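Local structure of 303aa long hypothetical esterase (Sulfolobus tokodaii, 3AIN) at residues 41-44 against 45-49; 205-208 against 209-213. The protein is a thermostable carboxylesterase of the hormone-sensitive-lipase-like group, which hydrolyses carboxylic ester bonds and has an alpha/beta hydrolase fold. The protein carries 1 engineered substitution. All blocks are in the same frame, centred on the assembly; numbering follows the deposited sequence.

Interaction 1 of 2, residues 41-44 against 45-49; sequences ASVE and EIRSL
Ser42 and Glu45 form a capping box at the start of helix 43-54, each side chain taking the other's backbone N-H. Ser42 OG, turned between its own backbone N and carbonyl carbon (chi1 68°), lies 2.9 Å from Glu45 N and accepts its hydrogen. In return Ser42 N donates almost straight to Glu45 OE1 at 3.1 Å, using the carboxylate lone pair that faces away from the other oxygen. Backbone bonds then carry the first turn: Ile46 N to Ser42 O, Arg47 N to Val43 O and Ser48 N to Glu44 O.

The charged contact lies on another side of the helix. Glu44, its chain folded back about the CB-CG bond, brings OE2 to within 3.0 Å of Arg47 NH1, a salt bridge whose hydrogen bond is weak, bent to 120° at the hydrogen; OE2 lies at the guanidinium edge, near its plane, with the carboxylate and guanidinium planes 66° apart. A water donates to Glu44 OE1 at 2.6 Å. The arginine is held more widely: NE donates to Val102 O and NH2 pairs with Glu134, tying the helix to neighbouring loops. An alanine in place of Arg47 would probably leave Glu44 and Glu134 without this positive partner and detach this turn from the Val102 carbonyl.

Van der Waals packing completes the contact. Ala41 CB rests against Ile46 CG1 at 3.8 Å, while Val43 and Ile46 also touch Val102 and Leu103 respectively. Val43 CG1 sits over the centre of one face of the Arg47 guanidinium, 3.5 Å from CZ.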
loop_
_atom_site.group_PDB
_atom_site.type_symbol
_atom_site.label_atom_id
_atom_site.label_comp_id
_atom_site.label_asym_id
_atom_site.label_seq_id
_atom_site.Cartn_x
_atom_site.Cartn_y
_atom_site.Cartn_z
ATOM N N ALA A 41 -11.893 0.696 -34.565
ATOM C CA ALA A 41 -11.094 -0.566 -34.468
ATOM C C ALA A 41 -11.984 -1.766 -34.142
ATOM O O ALA A 41 -12.836 -1.683 -33.267
ATOM C CB ALA A 41 -10.001 -0.416 -33.410
ATOM N N SER A 42 -11.728 -2.895 -34.799
ATOM C CA SER A 42 -12.438 -4.150 -34.501
ATOM C C SER A 42 -11.958 -4.733 -33.163
ATOM O O SER A 42 -10.886 -4.374 -32.672
ATOM C CB SER A 42 -12.213 -5.158 -35.625
ATOM O OG SER A 42 -10.857 -5.603 -35.676
ATOM N N VAL A 43 -12.704 -5.675 -32.606
ATOM C CA VAL A 43 -12.238 -6.380 -31.409
ATOM C C VAL A 43 -10.874 -7.040 -31.672
ATOM O O VAL A 43 -9.963 -6.960 -30.841
ATOM C CB VAL A 43 -13.252 -7.432 -30.937
ATOM C CG1 VAL A 43 -12.649 -8.300 -29.849
ATOM C CG2 VAL A 43 -14.529 -6.742 -30.427
ATOM N N GLU A 44 -10.729 -7.705 -32.819
ATOM C CA GLU A 44 -9.434 -8.306 -33.169
ATOM C C GLU A 44 -8.326 -7.263 -33.224
ATOM O O GLU A 44 -7.191 -7.553 -32.860
ATOM C CB GLU A 44 -9.503 -9.052 -34.515
ATOM C CG GLU A 44 -10.315 -10.328 -34.489
ATOM C CD GLU A 44 -9.916 -11.295 -33.375
ATOM O OE1 GLU A 44 -8.727 -11.353 -33.001
ATOM O OE2 GLU A 44 -10.810 -11.980 -32.846
ATOM N N GLU A 45 -8.608 -6.118 -33.839
ATOM C CA GLU A 45 -7.611 -5.048 -33.914
ATOM C C GLU A 45 -7.188 -4.554 -32.526
ATOM O O GLU A 45 -5.997 -4.361 -32.249
ATOM C CB GLU A 45 -8.093 -3.900 -34.806
ATOM C CG GLU A 45 -7.860 -4.190 -36.303
ATOM C CD GLU A 45 -8.385 -3.111 -37.228
ATOM O OE1 GLU A 45 -9.488 -2.582 -36.977
ATOM O OE2 GLU A 45 -7.701 -2.825 -38.243
ATOM N N ILE A 46 -8.154 -4.437 -31.622
ATOM C CA ILE A 46 -7.842 -4.006 -30.271
ATOM C C ILE A 46 -7.076 -5.080 -29.497
ATOM O O ILE A 46 -6.136 -4.757 -28.767
ATOM C CB ILE A 46 -9.107 -3.566 -29.498
ATOM C CG1 ILE A 46 -9.745 -2.359 -30.206
ATOM C CG2 ILE A 46 -8.735 -3.193 -28.065
ATOM C CD1 ILE A 46 -11.141 -2.038 -29.709
ATOM N N ARG A 47 -7.442 -6.350 -29.684
ATOM C CA ARG A 47 -6.697 -7.438 -29.032
ATOM C C ARG A 47 -5.249 -7.448 -29.484
ATOM O O ARG A 47 -4.333 -7.594 -28.676
ATOM C CB ARG A 47 -7.317 -8.811 -29.316
ATOM C CG ARG A 47 -8.652 -9.044 -28.583
ATOM C CD ARG A 47 -9.283 -10.350 -29.036
ATOM N NE ARG A 47 -10.461 -10.695 -28.222
ATOM C CZ ARG A 47 -11.513 -11.365 -28.682
ATOM N NH1 ARG A 47 -11.481 -11.925 -29.896
ATOM N NH2 ARG A 47 -12.580 -11.534 -27.904
ATOM N N SER A 48 -5.050 -7.184 -30.769
ATOM C CA SER A 48 -3.688 -7.063 -31.304
ATOM C C SER A 48 -2.949 -5.854 -30.735
ATOM O O SER A 48 -1.797 -5.977 -30.301
ATOM C CB SER A 48 -3.718 -6.968 -32.846
ATOM O OG SER A 48 -2.388 -6.807 -33.303
ATOM N N LEU A 49 -3.620 -4.704 -30.689
ATOM C CA LEU A 49 -3.054 -3.491 -30.086
ATOM C C LEU A 49 -2.569 -3.693 -28.649
ATOM O O LEU A 49 -1.498 -3.201 -28.281
ATOM C CB LEU A 49 -4.042 -2.327 -30.147
ATOM C CG LEU A 49 -4.188 -1.597 -31.475
ATOM C CD1 LEU A 49 -5.300 -0.565 -31.327
ATOM C CD2 LEU A 49 -2.860 -0.915 -31.862
HETATM O O HOH W 1 -8.475 -13.125 -31.143
#

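Interaction 2 of 2, residues 205-208 against 209-213; sequences ITKS and LYDNG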
loop_
_atom_site.group_PDB
_atom_site.type_symbol
_atom_site.label_atom_id
_atom_site.label_comp_id
_atom_site.label_asym_id
_atom_site.label_seq_id
_atom_site.Cartn_x
_atom_site.Cartn_y
_atom_site.Cartn_z
ATOM N N ILE A 205 -25.626 2.856 -9.679
ATOM C CA ILE A 205 -25.851 3.715 -8.533
ATOM C C ILE A 205 -24.661 4.272 -7.745
ATOM O O ILE A 205 -24.836 5.200 -7.071
ATOM C CB ILE A 205 -26.792 3.025 -7.504
ATOM C CG1 ILE A 205 -26.220 1.691 -7.101
ATOM C CG2 ILE A 205 -28.125 2.800 -8.089
ATOM C CD1 ILE A 205 -26.985 1.007 -6.017
ATOM N N THR A 206 -23.488 3.668 -7.795
ATOM C CA THR A 206 -22.425 4.256 -6.969
ATOM C C THR A 206 -22.031 5.673 -7.377
ATOM O O THR A 206 -22.019 6.015 -8.543
ATOM C CB THR A 206 -21.142 3.385 -6.835
ATOM O OG1 THR A 206 -20.523 3.235 -8.119
ATOM C CG2 THR A 206 -21.491 1.968 -6.252
ATOM N N LYS A 207 -21.610 6.460 -6.407
ATOM C CA LYS A 207 -21.194 7.818 -6.679
ATOM C C LYS A 207 -19.944 7.827 -7.570
ATOM O O LYS A 207 -19.840 8.656 -8.481
ATOM C CB LYS A 207 -20.960 8.566 -5.366
ATOM C CG LYS A 207 -20.438 9.997 -5.575
ATOM C CD LYS A 207 -21.140 10.972 -4.650
ATOM C CE LYS A 207 -20.651 12.400 -4.887
ATOM N NZ LYS A 207 -21.709 13.222 -5.531
ATOM N N SER A 208 -19.013 6.908 -7.324
ATOM C CA SER A 208 -17.813 6.834 -8.188
ATOM C C SER A 208 -18.154 6.548 -9.652
ATOM O O SER A 208 -17.490 7.057 -10.568
ATOM C CB SER A 208 -16.758 5.853 -7.630
ATOM O OG SER A 208 -17.247 4.512 -7.649
ATOM N N LEU A 209 -19.202 5.776 -9.913
ATOM C CA LEU A 209 -19.581 5.485 -11.306
ATOM C C LEU A 209 -19.957 6.800 -12.002
ATOM O O LEU A 209 -19.570 7.053 -13.143
ATOM C CB LEU A 209 -20.793 4.527 -11.326
ATOM C CG LEU A 209 -21.420 4.339 -12.714
ATOM C CD1 LEU A 209 -20.472 3.555 -13.618
ATOM C CD2 LEU A 209 -22.724 3.551 -12.542
ATOM N N TYR A 210 -20.713 7.650 -11.324
ATOM C CA TYR A 210 -21.128 8.916 -11.948
ATOM C C TYR A 210 -20.006 9.963 -11.969
ATOM O O TYR A 210 -19.836 10.675 -12.965
ATOM C CB TYR A 210 -22.384 9.480 -11.257
ATOM C CG TYR A 210 -23.608 8.669 -11.577
ATOM C CD1 TYR A 210 -24.349 8.924 -12.731
ATOM C CD2 TYR A 210 -23.943 7.549 -10.818
ATOM C CE1 TYR A 210 -25.459 8.141 -13.069
ATOM C CE2 TYR A 210 -24.960 6.697 -11.206
ATOM C CZ TYR A 210 -25.761 7.030 -12.298
ATOM O OH TYR A 210 -26.788 6.204 -12.661
ATOM N N ASP A 211 -19.215 10.024 -10.902
ATOM C CA ASP A 211 -18.137 11.021 -10.816
ATOM C C ASP A 211 -17.060 10.698 -11.839
ATOM O O ASP A 211 -16.383 11.605 -12.330
ATOM C CB ASP A 211 -17.490 11.004 -9.425
ATOM C CG ASP A 211 -18.317 11.723 -8.358
ATOM O OD1 ASP A 211 -19.320 12.379 -8.681
ATOM O OD2 ASP A 211 -17.928 11.615 -7.181
ATOM N N ASN A 212 -16.808 9.401 -12.055
ATOM C CA ASN A 212 -15.593 8.965 -12.754
ATOM C C ASN A 212 -15.926 8.210 -14.040
ATOM O O ASN A 212 -15.045 7.651 -14.688
ATOM C CB ASN A 212 -14.711 8.075 -11.842
ATOM C CG ASN A 212 -14.302 8.773 -10.552
ATOM O OD1 ASN A 212 -14.218 8.148 -9.488
ATOM N ND2 ASN A 212 -13.865 10.011 -10.676
ATOM N N GLY A 213 -17.192 8.240 -14.460
ATOM C CA GLY A 213 -17.614 7.423 -15.614
ATOM C C GLY A 213 -17.284 7.987 -16.993
ATOM O O GLY A 213 -17.533 7.324 -18.017
#
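Thr206 caps helix 207-212 through a weak bond from Leu209 N to its OG1, 3.4 Å long; the same N-H also leans weakly on Thr206 O. With chi1 at 64° the hydroxyl is brought over the first turn, and Asp203 is its stronger partner. The close-packed side belongs to Ser208, Leu209 and Asn212. Leu209 CB packs 3.4 Å from Thr206 O, its side chain running roughly perpendicular to that of Thr206, and Asn212 CB comes within 3.2 Å of Ser208 O, which accepts from Asn212 N. Ser208 OG is engaged by Pro264 O and Asp267 N, so this face is bound to the start of helix 266-278 and the loop before it.

On the exposed side the Lys207-Asp211 pair is looser. Asp211 N donates to Lys207 O, and Lys207 CG lies 3.4 Å from Asp211 OD2, yet NZ stays 4.0 Å from Asp211 OD1, too far for a salt bridge. The Tyr210 ring is itself tied down, its edge near Thr206 O, its hydroxyl bonded to Leu204 O and its ring in a cation-pi contact with Arg220. The Ser208 hydroxyl thus ties the buried face to its neighbours, whereas the lysine and aspartate, joined through their backbones, probably attract each other only weakly.

Overall arrangement
Both contacts are first turns of helices capped by a hydroxyl residue, but on different helices, with centres 28 Å apart and nearest atoms about 16 Å apart. Interaction 1 is a surface contact in helix 43-54, ahead in sequence of the first strand of the sheet; interaction 2 is partly buried, in the chain connection from strand 192-196 to strand 255-260. In residues 41-49 the cap is reciprocal and a true salt bridge forms, its arginine reaching out to loops. Residues 205-213 have a weaker, one-way cap and oppositely charged groups that do not pair, and their outward links include serine, threonine and tyrosine hydroxyls. Neither contact touches the second subunit of the dimer.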